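BB_2cx5_001 (Thermus thermophilus, PDB 3RI0) is a computationally designed scaffold, built on an aminoacyl-tRNA editing-domain fold, for presenting a linear HIV epitope. Local coordinates at residues A76-T81 with A152-G157; G11-R16 with L21-L26; V102-H107 with K141-L146. The protein carries 6 engineered substitutions. One frame throughout, in Å; residues are numbered along the deposited sequence.

Interaction 1: A76-T81 with A152-G157. Engineered in segment 76-81: Ala76 (natural residue Thr).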
ATOM      1  N   ALA A  76       2.566   5.509 -16.213  1.00 30.06           N
ATOM      2  CA  ALA A  76       3.368   4.974 -17.315  1.00 31.37           C
ATOM      3  C   ALA A  76       4.449   5.917 -17.855  1.00 32.52           C
ATOM      4  O   ALA A  76       5.559   5.481 -18.150  1.00 33.37           O
ATOM      5  CB  ALA A  76       2.451   4.533 -18.459  1.00 29.27           C
ATOM      6  N   ARG A  77       4.134   7.202 -17.999  1.00 33.67           N
ATOM      7  CA  ARG A  77       5.122   8.149 -18.512  1.00 34.04           C
ATOM      8  C   ARG A  77       6.202   8.345 -17.462  1.00 33.97           C
ATOM      9  O   ARG A  77       7.309   8.811 -17.741  1.00 34.34           O
ATOM     10  CB  ARG A  77       4.467   9.495 -18.832  1.00 35.32           C
ATOM     11  CG  ARG A  77       3.451   9.442 -19.968  1.00 36.48           C
ATOM     12  CD  ARG A  77       3.004  10.841 -20.372  1.00 36.23           C
ATOM     13  NE  ARG A  77       2.153  11.482 -19.371  1.00 37.47           N
ATOM     14  CZ  ARG A  77       0.865  11.205 -19.203  1.00 37.90           C
ATOM     15  NH1 ARG A  77       0.272  10.295 -19.969  1.00 38.64           N
ATOM     16  NH2 ARG A  77       0.168  11.835 -18.270  1.00 37.15           N
ATOM     17  N   LEU A  78       5.847   7.965 -16.246  1.00 32.89           N
ATOM     18  CA  LEU A  78       6.707   8.077 -15.085  1.00 32.70           C
ATOM     19  C   LEU A  78       7.615   6.847 -15.027  1.00 32.79           C
ATOM     20  O   LEU A  78       8.800   6.929 -14.717  1.00 32.32           O
ATOM     21  CB  LEU A  78       5.801   8.138 -13.858  1.00 33.64           C
ATOM     22  CG  LEU A  78       6.184   8.863 -12.583  1.00 34.28           C
ATOM     23  CD1 LEU A  78       4.965   8.923 -11.672  1.00 35.21           C
ATOM     24  CD2 LEU A  78       7.316   8.150 -11.920  1.00 36.91           C
ATOM     25  N   VAL A  79       7.031   5.702 -15.339  1.00 32.32           N
ATOM     26  CA  VAL A  79       7.729   4.430 -15.333  1.00 33.40           C
ATOM     27  C   VAL A  79       8.525   4.282 -16.643  1.00 33.86           C
ATOM     28  O   VAL A  79       9.624   3.713 -16.663  1.00 32.09           O
ATOM     29  CB  VAL A  79       6.688   3.283 -15.140  1.00 33.55           C
ATOM     30  CG1 VAL A  79       6.615   2.394 -16.359  1.00 35.05           C
ATOM     31  CG2 VAL A  79       7.020   2.502 -13.901  1.00 35.26           C
ATOM     32  N   GLY A  80       7.968   4.813 -17.728  1.00 32.37           N
ATOM     33  CA  GLY A  80       8.639   4.750 -19.017  1.00 32.60           C
ATOM     34  C   GLY A  80       8.298   3.539 -19.869  1.00 33.40           C
ATOM     35  O   GLY A  80       9.026   3.230 -20.811  1.00 34.03           O
ATOM     36  N   THR A  81       7.213   2.843 -19.534  1.00 32.87           N
ATOM     37  CA  THR A  81       6.796   1.669 -20.293  1.00 33.73           C
ATOM     38  C   THR A  81       5.317   1.440 -20.044  1.00 33.72           C
ATOM     39  O   THR A  81       4.772   1.951 -19.071  1.00 33.58           O
ATOM     40  CB  THR A  81       7.574   0.407 -19.857  1.00 33.95           C
ATOM     41  OG1 THR A  81       7.495  -0.581 -20.890  1.00 33.67           O
ATOM     42  CG2 THR A  81       6.988  -0.167 -18.566  1.00 33.14           C
ATOM     43  N   ALA A 152       5.141  11.474  -5.954  1.00 25.06           N
ATOM     44  CA  ALA A 152       4.675  11.745  -7.307  1.00 23.08           C
ATOM     45  C   ALA A 152       3.204  12.116  -7.444  1.00 23.23           C
ATOM     46  O   ALA A 152       2.387  11.889  -6.551  1.00 22.81           O
ATOM     47  CB  ALA A 152       4.974  10.542  -8.201  1.00 23.17           C
ATOM     48  N   ASP A 153       2.884  12.695  -8.592  1.00 23.61           N
ATOM     49  CA  ASP A 153       1.526  13.085  -8.918  1.00 25.62           C
ATOM     50  C   ASP A 153       0.988  11.877  -9.686  1.00 25.79           C
ATOM     51  O   ASP A 153       1.405  11.624 -10.822  1.00 24.53           O
ATOM     52  CB  ASP A 153       1.560  14.344  -9.792  1.00 27.13           C
ATOM     53  CG  ASP A 153       0.279  14.553 -10.546  1.00 27.66           C
ATOM     54  OD1 ASP A 153      -0.799  14.464  -9.919  1.00 28.88           O
ATOM     55  OD2 ASP A 153       0.348  14.805 -11.764  1.00 29.13           O
ATOM     56  N   LEU A 154       0.061  11.144  -9.075  1.00 25.40           N
ATOM     57  CA  LEU A 154      -0.447   9.920  -9.690  1.00 27.68           C
ATOM     58  C   LEU A 154      -1.940   9.786 -10.012  1.00 29.13           C
ATOM     59  O   LEU A 154      -2.314   9.042 -10.915  1.00 27.31           O
ATOM     60  CB  LEU A 154      -0.048   8.731  -8.809  1.00 24.30           C
ATOM     61  CG  LEU A 154       1.433   8.574  -8.464  1.00 24.12           C
ATOM     62  CD1 LEU A 154       1.588   7.578  -7.304  1.00 21.83           C
ATOM     63  CD2 LEU A 154       2.193   8.113  -9.688  1.00 20.71           C
ATOM     64  N   LYS A 155      -2.783  10.489  -9.271  1.00 33.45           N
ATOM     65  CA  LYS A 155      -4.229  10.392  -9.438  1.00 37.90           C
ATOM     66  C   LYS A 155      -4.827  10.977 -10.702  1.00 41.12           C
ATOM     67  O   LYS A 155      -4.173  11.705 -11.445  1.00 42.83           O
ATOM     68  CB  LYS A 155      -4.931  11.052  -8.257  1.00 38.16           C
ATOM     69  CG  LYS A 155      -4.946  12.559  -8.365  1.00 38.68           C
ATOM     70  CD  LYS A 155      -4.650  13.200  -7.037  1.00 41.90           C
ATOM     71  CE  LYS A 155      -4.356  14.685  -7.187  1.00 43.25           C
ATOM     72  NZ  LYS A 155      -5.576  15.511  -7.323  1.00 44.08           N
ATOM     73  N   GLU A 156      -6.093  10.646 -10.928  1.00 44.34           N
ATOM     74  CA  GLU A 156      -6.830  11.152 -12.069  1.00 47.09           C
ATOM     75  C   GLU A 156      -7.388  12.505 -11.638  1.00 49.09           C
ATOM     76  O   GLU A 156      -7.894  12.652 -10.522  1.00 49.56           O
ATOM     77  CB  GLU A 156      -7.950  10.179 -12.441  1.00 47.38           C
ATOM     78  CG  GLU A 156      -7.432   8.793 -12.805  1.00 47.76           C
ATOM     79  CD  GLU A 156      -8.421   7.981 -13.623  1.00 48.57           C
ATOM     80  OE1 GLU A 156      -9.495   7.650 -13.098  1.00 48.96           O
ATOM     81  OE2 GLU A 156      -8.121   7.678 -14.800  1.00 49.40           O
ATOM     82  N   GLY A 157      -7.273  13.498 -12.516  1.00 50.71           N
ATOM     83  CA  GLY A 157      -7.744  14.835 -12.188  1.00 53.07           C
ATOM     84  C   GLY A 157      -8.830  15.387 -13.092  1.00 54.74           C
ATOM     85  O   GLY A 157      -9.612  14.581 -13.650  1.00 55.56           O
TER

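Interaction 2: G11-R16 with L21-L26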
ATOM      1  N   GLY A  11       6.000  -8.717  11.671  1.00 10.69           N
ATOM      2  CA  GLY A  11       7.376  -9.198  11.669  1.00 10.83           C
ATOM      3  C   GLY A  11       8.206  -8.443  10.652  1.00 12.50           C
ATOM      4  O   GLY A  11       9.389  -8.147  10.880  1.00 13.04           O
ATOM      5  N   ALA A  12       7.586  -8.126   9.521  1.00 12.16           N
ATOM      6  CA  ALA A  12       8.267  -7.385   8.455  1.00 12.88           C
ATOM      7  C   ALA A  12       8.620  -5.980   8.941  1.00 13.23           C
ATOM      8  O   ALA A  12       9.713  -5.491   8.672  1.00 15.64           O
ATOM      9  CB  ALA A  12       7.372  -7.298   7.205  1.00 10.49           C
ATOM     10  N   LEU A  13       7.700  -5.337   9.657  1.00 12.67           N
ATOM     11  CA  LEU A  13       7.957  -3.998  10.166  1.00 15.43           C
ATOM     12  C   LEU A  13       9.112  -4.004  11.160  1.00 16.68           C
ATOM     13  O   LEU A  13       9.956  -3.115  11.126  1.00 18.31           O
ATOM     14  CB  LEU A  13       6.702  -3.403  10.816  1.00 11.50           C
ATOM     15  CG  LEU A  13       5.593  -2.970   9.850  1.00 13.67           C
ATOM     16  CD1 LEU A  13       4.364  -2.534  10.642  1.00 12.71           C
ATOM     17  CD2 LEU A  13       6.084  -1.828   8.950  1.00  9.36           C
ATOM     18  N   GLU A  14       9.157  -5.010  12.029  1.00 18.86           N
ATOM     19  CA  GLU A  14      10.240  -5.105  13.006  1.00 21.99           C
ATOM     20  C   GLU A  14      11.590  -5.400  12.337  1.00 22.87           C
ATOM     21  O   GLU A  14      12.611  -4.802  12.686  1.00 24.20           O
ATOM     22  CB  GLU A  14       9.916  -6.183  14.045  1.00 21.97           C
ATOM     23  CG  GLU A  14       8.623  -5.905  14.805  1.00 25.74           C
ATOM     24  CD  GLU A  14       8.137  -7.093  15.622  1.00 27.03           C
ATOM     25  OE1 GLU A  14       8.390  -8.246  15.215  1.00 28.64           O
ATOM     26  OE2 GLU A  14       7.481  -6.872  16.658  1.00 30.88           O
ATOM     27  N   THR A  15      11.592  -6.305  11.366  1.00 23.36           N
ATOM     28  CA  THR A  15      12.819  -6.665  10.665  1.00 24.53           C
ATOM     29  C   THR A  15      13.418  -5.461   9.935  1.00 24.37           C
ATOM     30  O   THR A  15      14.615  -5.434   9.636  1.00 23.72           O
ATOM     31  CB  THR A  15      12.557  -7.791   9.645  1.00 24.95           C
ATOM     32  OG1 THR A  15      12.000  -8.918  10.322  1.00 25.70           O
ATOM     33  CG2 THR A  15      13.848  -8.210   8.976  1.00 26.10           C
ATOM     34  N   ARG A  16      12.580  -4.469   9.652  1.00 24.05           N
ATOM     35  CA  ARG A  16      13.027  -3.261   8.964  1.00 24.14           C
ATOM     36  C   ARG A  16      13.523  -2.197   9.950  1.00 24.49           C
ATOM     37  O   ARG A  16      14.119  -1.201   9.539  1.00 23.44           O
ATOM     38  CB  ARG A  16      11.877  -2.666   8.151  1.00 25.67           C
ATOM     39  CG  ARG A  16      11.356  -3.545   7.015  1.00 28.15           C
ATOM     40  CD  ARG A  16      12.360  -3.567   5.891  1.00 28.51           C
ATOM     41  NE  ARG A  16      12.886  -2.223   5.686  1.00 32.93           N
ATOM     42  CZ  ARG A  16      12.623  -1.460   4.633  1.00 34.55           C
ATOM     43  NH1 ARG A  16      11.836  -1.913   3.662  1.00 35.33           N
ATOM     44  NH2 ARG A  16      13.139  -0.239   4.560  1.00 34.73           N
ATOM     45  N   LEU A  21       5.717   0.606  14.917  1.00 18.22           N
ATOM     46  CA  LEU A  21       4.451   0.713  14.184  1.00 18.90           C
ATOM     47  C   LEU A  21       3.746  -0.612  14.464  1.00 17.58           C
ATOM     48  O   LEU A  21       4.362  -1.672  14.336  1.00 16.30           O
ATOM     49  CB  LEU A  21       4.702   0.873  12.679  1.00 19.99           C
ATOM     50  CG  LEU A  21       5.543   2.101  12.285  1.00 22.13           C
ATOM     51  CD1 LEU A  21       5.787   2.117  10.775  1.00 22.37           C
ATOM     52  CD2 LEU A  21       4.810   3.377  12.703  1.00 22.48           C
ATOM     53  N   LYS A  22       2.474  -0.552  14.854  1.00 15.52           N
ATOM     54  CA  LYS A  22       1.715  -1.751  15.206  1.00 15.78           C
ATOM     55  C   LYS A  22       0.585  -2.091  14.250  1.00 15.63           C
ATOM     56  O   LYS A  22      -0.233  -1.230  13.912  1.00 13.37           O
ATOM     57  CB  LYS A  22       1.117  -1.601  16.612  1.00 16.74           C
ATOM     58  CG  LYS A  22       2.095  -1.085  17.665  1.00 18.27           C
ATOM     59  CD  LYS A  22       3.309  -1.988  17.777  1.00 20.31           C
ATOM     60  CE  LYS A  22       4.213  -1.560  18.917  1.00 22.63           C
ATOM     61  NZ  LYS A  22       5.412  -2.454  19.028  1.00 24.50           N
ATOM     62  N   VAL A  23       0.540  -3.354  13.830  1.00 13.15           N
ATOM     63  CA  VAL A  23      -0.517  -3.813  12.945  1.00 14.47           C
ATOM     64  C   VAL A  23      -1.748  -4.027  13.812  1.00 15.92           C
ATOM     65  O   VAL A  23      -1.680  -4.666  14.866  1.00 17.50           O
ATOM     66  CB  VAL A  23      -0.156  -5.131  12.244  1.00 13.62           C
ATOM     67  CG1 VAL A  23      -1.360  -5.627  11.444  1.00 14.28           C
ATOM     68  CG2 VAL A  23       1.013  -4.914  11.315  1.00  9.85           C
ATOM     69  N   VAL A  24      -2.867  -3.478  13.354  1.00 17.49           N
ATOM     70  CA  VAL A  24      -4.138  -3.537  14.060  1.00 17.81           C
ATOM     71  C   VAL A  24      -5.177  -4.356  13.297  1.00 19.40           C
ATOM     72  O   VAL A  24      -5.247  -4.303  12.066  1.00 18.19           O
ATOM     73  CB  VAL A  24      -4.640  -2.090  14.301  1.00 18.64           C
ATOM     74  CG1 VAL A  24      -6.132  -2.057  14.455  1.00 18.55           C
ATOM     75  CG2 VAL A  24      -3.947  -1.511  15.527  1.00 18.36           C
ATOM     76  N   GLU A  25      -5.987  -5.115  14.027  1.00 21.48           N
ATOM     77  CA  GLU A  25      -6.986  -5.966  13.395  1.00 23.43           C
ATOM     78  C   GLU A  25      -8.404  -5.473  13.636  1.00 22.92           C
ATOM     79  O   GLU A  25      -8.839  -5.318  14.772  1.00 22.58           O
ATOM     80  CB  GLU A  25      -6.841  -7.398  13.907  1.00 26.91           C
ATOM     81  CG  GLU A  25      -7.414  -8.447  12.981  1.00 32.36           C
ATOM     82  CD  GLU A  25      -6.439  -9.581  12.729  1.00 35.48           C
ATOM     83  OE1 GLU A  25      -6.159 -10.339  13.681  1.00 38.14           O
ATOM     84  OE2 GLU A  25      -5.943  -9.707  11.586  1.00 35.95           O
ATOM     85  N   LEU A  26      -9.118  -5.227  12.548  1.00 23.13           N
ATOM     86  CA  LEU A  26     -10.483  -4.741  12.605  1.00 23.52           C
ATOM     87  C   LEU A  26     -11.501  -5.878  12.518  1.00 23.46           C
ATOM     88  O   LEU A  26     -11.190  -6.990  12.079  1.00 23.94           O
ATOM     89  CB  LEU A  26     -10.718  -3.740  11.476  1.00 24.21           C
ATOM     90  CG  LEU A  26      -9.668  -2.632  11.335  1.00 26.45           C
ATOM     91  CD1 LEU A  26     -10.135  -1.644  10.283  1.00 25.50           C
ATOM     92  CD2 LEU A  26      -9.438  -1.931  12.669  1.00 24.34           C
TER

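Interaction 3: V102-H107 with K141-L146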
ATOM      1  N   VAL A 102      -2.774  -6.179  -0.031  1.00 13.44           N
ATOM      2  CA  VAL A 102      -1.345  -5.914  -0.200  1.00 14.58           C
ATOM      3  C   VAL A 102      -0.789  -4.778   0.679  1.00 15.00           C
ATOM      4  O   VAL A 102      -1.269  -3.637   0.624  1.00 14.17           O
ATOM      5  CB  VAL A 102      -1.005  -5.566  -1.674  1.00 13.13           C
ATOM      6  CG1 VAL A 102       0.497  -5.304  -1.813  1.00 12.67           C
ATOM      7  CG2 VAL A 102      -1.440  -6.689  -2.595  1.00 10.58           C
ATOM      8  N   PRO A 103       0.224  -5.085   1.508  1.00 14.40           N
ATOM      9  CA  PRO A 103       0.855  -4.095   2.388  1.00 14.51           C
ATOM     10  C   PRO A 103       1.973  -3.404   1.598  1.00 14.35           C
ATOM     11  O   PRO A 103       2.387  -3.901   0.558  1.00 15.80           O
ATOM     12  CB  PRO A 103       1.398  -4.953   3.514  1.00 13.66           C
ATOM     13  CG  PRO A 103       1.852  -6.191   2.770  1.00 13.41           C
ATOM     14  CD  PRO A 103       0.676  -6.451   1.842  1.00 14.78           C
ATOM     15  N   PRO A 104       2.472  -2.251   2.079  1.00 14.75           N
ATOM     16  CA  PRO A 104       3.545  -1.552   1.357  1.00 13.80           C
ATOM     17  C   PRO A 104       4.961  -2.050   1.676  1.00 15.25           C
ATOM     18  O   PRO A 104       5.944  -1.445   1.245  1.00 18.12           O
ATOM     19  CB  PRO A 104       3.335  -0.100   1.770  1.00 14.35           C
ATOM     20  CG  PRO A 104       2.904  -0.248   3.219  1.00 13.52           C
ATOM     21  CD  PRO A 104       1.925  -1.412   3.166  1.00 13.10           C
ATOM     22  N   VAL A 105       5.064  -3.141   2.432  1.00 15.61           N
ATOM     23  CA  VAL A 105       6.360  -3.713   2.799  1.00 16.68           C
ATOM     24  C   VAL A 105       6.203  -5.212   3.017  1.00 18.11           C
ATOM     25  O   VAL A 105       5.081  -5.724   3.005  1.00 19.65           O
ATOM     26  CB  VAL A 105       6.917  -3.102   4.116  1.00 19.05           C
ATOM     27  CG1 VAL A 105       7.311  -1.638   3.892  1.00 18.92           C
ATOM     28  CG2 VAL A 105       5.885  -3.237   5.231  1.00 15.58           C
ATOM     29  N   GLY A 106       7.321  -5.908   3.227  1.00 18.13           N
ATOM     30  CA  GLY A 106       7.276  -7.347   3.439  1.00 17.63           C
ATOM     31  C   GLY A 106       7.079  -8.153   2.163  1.00 17.99           C
ATOM     32  O   GLY A 106       6.533  -9.250   2.199  1.00 20.38           O
ATOM     33  N   HIS A 107       7.517  -7.627   1.028  1.00 17.06           N
ATOM     34  CA  HIS A 107       7.337  -8.332  -0.236  1.00 18.07           C
ATOM     35  C   HIS A 107       8.444  -9.326  -0.546  1.00 18.39           C
ATOM     36  O   HIS A 107       9.589  -9.131  -0.145  1.00 19.10           O
ATOM     37  CB  HIS A 107       7.224  -7.316  -1.374  1.00 18.73           C
ATOM     38  CG  HIS A 107       6.091  -6.348  -1.215  1.00 21.65           C
ATOM     39  ND1 HIS A 107       5.940  -5.242  -2.019  1.00 20.62           N
ATOM     40  CD2 HIS A 107       5.044  -6.334  -0.354  1.00 22.02           C
ATOM     41  CE1 HIS A 107       4.846  -4.587  -1.662  1.00 22.87           C
ATOM     42  NE2 HIS A 107       4.286  -5.228  -0.656  1.00 19.91           N
ATOM     43  N   LYS A 141       6.222  10.456   6.322  1.00 21.26           N
ATOM     44  CA  LYS A 141       7.678  10.434   6.360  1.00 21.60           C
ATOM     45  C   LYS A 141       8.177   9.013   6.577  1.00 20.51           C
ATOM     46  O   LYS A 141       9.119   8.568   5.917  1.00 19.55           O
ATOM     47  CB  LYS A 141       8.198  11.348   7.476  1.00 23.28           C
ATOM     48  CG  LYS A 141       9.495  12.066   7.114  1.00 28.00           C
ATOM     49  CD  LYS A 141      10.118  12.819   8.297  1.00 31.22           C
ATOM     50  CE  LYS A 141      11.394  13.554   7.866  1.00 32.85           C
ATOM     51  NZ  LYS A 141      12.243  14.040   8.997  1.00 32.24           N
ATOM     52  N   GLU A 142       7.546   8.302   7.508  1.00 20.38           N
ATOM     53  CA  GLU A 142       7.922   6.925   7.796  1.00 20.31           C
ATOM     54  C   GLU A 142       7.598   6.046   6.604  1.00 20.83           C
ATOM     55  O   GLU A 142       8.418   5.242   6.181  1.00 23.43           O
ATOM     56  CB  GLU A 142       7.193   6.418   9.039  1.00 22.46           C
ATOM     57  CG  GLU A 142       7.591   7.148  10.319  1.00 22.99           C
ATOM     58  CD  GLU A 142       6.843   6.654  11.546  1.00 24.32           C
ATOM     59  OE1 GLU A 142       5.594   6.718  11.560  1.00 22.21           O
ATOM     60  OE2 GLU A 142       7.514   6.206  12.500  1.00 25.13           O
ATOM     61  N   LEU A 143       6.404   6.206   6.051  1.00 20.52           N
ATOM     62  CA  LEU A 143       6.000   5.411   4.896  1.00 19.73           C
ATOM     63  C   LEU A 143       7.069   5.515   3.809  1.00 20.88           C
ATOM     64  O   LEU A 143       7.445   4.506   3.206  1.00 20.28           O
ATOM     65  CB  LEU A 143       4.639   5.891   4.364  1.00 18.43           C
ATOM     66  CG  LEU A 143       4.052   5.102   3.184  1.00 20.50           C
ATOM     67  CD1 LEU A 143       3.881   3.633   3.574  1.00 17.19           C
ATOM     68  CD2 LEU A 143       2.719   5.694   2.778  1.00 19.70           C
ATOM     69  N   LEU A 144       7.554   6.732   3.564  1.00 19.55           N
ATOM     70  CA  LEU A 144       8.585   6.962   2.556  1.00 21.05           C
ATOM     71  C   LEU A 144       9.906   6.307   2.928  1.00 21.81           C
ATOM     72  O   LEU A 144      10.607   5.786   2.055  1.00 21.39           O
ATOM     73  CB  LEU A 144       8.816   8.466   2.358  1.00 21.88           C
ATOM     74  CG  LEU A 144       7.742   9.253   1.607  1.00 23.68           C
ATOM     75  CD1 LEU A 144       8.046  10.744   1.664  1.00 24.05           C
ATOM     76  CD2 LEU A 144       7.682   8.763   0.159  1.00 24.00           C
ATOM     77  N   ALA A 145      10.252   6.339   4.215  1.00 21.53           N
ATOM     78  CA  ALA A 145      11.501   5.739   4.676  1.00 22.18           C
ATOM     79  C   ALA A 145      11.434   4.221   4.558  1.00 22.12           C
ATOM     80  O   ALA A 145      12.436   3.567   4.303  1.00 23.67           O
ATOM     81  CB  ALA A 145      11.781   6.136   6.124  1.00 22.47           C
ATOM     82  N   LEU A 146      10.239   3.675   4.748  1.00 22.00           N
ATOM     83  CA  LEU A 146      10.002   2.236   4.678  1.00 22.18           C
ATOM     84  C   LEU A 146      10.046   1.710   3.261  1.00 22.75           C
ATOM     85  O   LEU A 146      10.678   0.695   2.968  1.00 23.21           O
ATOM     86  CB  LEU A 146       8.621   1.904   5.243  1.00 20.62           C
ATOM     87  CG  LEU A 146       8.438   1.570   6.713  1.00 21.53           C
ATOM     88  CD1 LEU A 146       6.948   1.509   7.019  1.00 20.48           C
ATOM     89  CD2 LEU A 146       9.116   0.238   7.019  1.00 20.61           C
TER

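Interaction 1: A76-T81 with A152-G157
Helix 72-79 meets the tail that follows the last strand of the mixed sheet, 150-152, through one leucine branch: Leu78 reaches out from the final turn of the helix to Ala152 and Leu154. Its CD1 does all the touching, 3.5 Å from CD2 of Leu154 and 3.8 Å from CB of Ala152, so a single methyl sits against two small apolar groups at once. The side chains of Leu78 and Leu154 cross at about a right angle. Leu78 holds CG anti to its own nitrogen (chi1 -151°), which carries the branch out from the helix toward the tail, whereas in Leu154 CG stands beside the backbone N (chi1 -54°) and CD2 is presented to the incoming methyl. Tyr114 of strand 113-116 touches both leucines, and Phe62 of the neighbouring strand 59-65 packs on Leu154. The same helix and tail are also joined by polar links: Lys74, four residues before Leu78, forms a salt bridge with OD2 of Asp153 and a hydrogen bond to the carbonyl O of Lys155. Directional bonding at this junction therefore comes from Lys74, and what Leu78 adds is close methyl-to-methyl packing, an apolar contact that asks for proximity and shielding from water but sets little demand on angle.

Interaction 2: G11-R16 with L21-L26
The carbonyl oxygen of Gly11, on the helix that sends Leu13 against Leu21 and Val23, is gripped twice by Thr15. The backbone N of Thr15 lies 2.9 Å from Gly11 O in the ordinary helical bond, and the hydroxyl OG1 of the same residue lies 2.8 Å from that oxygen. The two donors come from opposite faces of the carbonyl plane; the hydroxyl stands above it, 37° out, with a C=O...OG1 angle of 142°. With chi1 at -57° the OG1 of Thr15 lies beside its own nitrogen, turned back down the helix, and the hydroxyl bond holds the threonine's rotation.

The contact itself belongs to a helix-loop-strand unit formed by helix 4-15 and strand 23-25; four residues separate the two segments, and the chain folds back between them. Leu13 faces across the bend, and its CD1 is the touching atom. That methyl meets the base of Leu21, 4.0 Å from its CB and 3.8 Å from its carbonyl O. Val23 is reached by the same Leu13 CD1, at 4.2 Å from CG2. The side chains of Leu13 and Leu21 cross at about a right angle. Leu146 of helix 140-147 packs on both leucines, and Phe136 of strand 134-138 touches Leu13. Gln10, one position before the segment, adds a polar clasp: its amide takes the N-H of Val23 through OE1 and gives NE2 to Leu21 O. Methyls of Leu13, Leu21 and Val23 thus pack in the interior right beside polar backbone atoms, and the bonds from Gln10 satisfy Leu21 O and Val23 N there.

Interaction 3: V102-H107 with K141-L146
Leu143 is the first residue along segment 141-146 to meet the loop 102-107, and it does so with CD1 alone. With CG anti to the backbone N (chi1 -177°), that methyl comes up to the ring of Pro104, 4.0 Å from CG and 4.2 Å from CB of the proline, the two side chains crossing at about a right angle. Three residues on, Leu146 points directly toward the loop. Its CB lies 4.0 Å from CG1 of Val105, and its CD2 lies 4.1 Å from that same valine methyl, which is therefore touched from both the base and the tip of the leucine. Leu13 of helix 4-15 packs on Val105 as well. Segment 141-146 meets the loop only through apolar side chains. The loop is stiffened from within: NE2 of His107 gives a hydrogen bond of 2.6 Å to the carbonyl O of Pro103, with an N-H...O angle of 156°, and CA of Val105 lies over one face of the ring, near its rim. By closing the chain around Pro104 and Val105, this histidine bond probably helps keep the two apolar residues turned to the helix.

In the fold
Interactions 2 and 3 belong to one apolar region, their centres 10 Å apart, and they touch directly: CB of Ala12 lies 3.8 Å from CA of Gly106, and NH1 of Arg16 makes a weak hydrogen bond to the carbonyl O of Leu146. Interaction 3 lies deepest, about 7 Å from the chain's centre, and in both of these contacts every touching residue is buried. Interaction 1 sits on the opposite side of that centre, about 29 Å from interaction 2 between centres, and its helix leucine is only partly covered. All three meet through aliphatic carbons, yet the supporting polar bonds differ: ionic at the outlying tail, neutral in the two inner contacts.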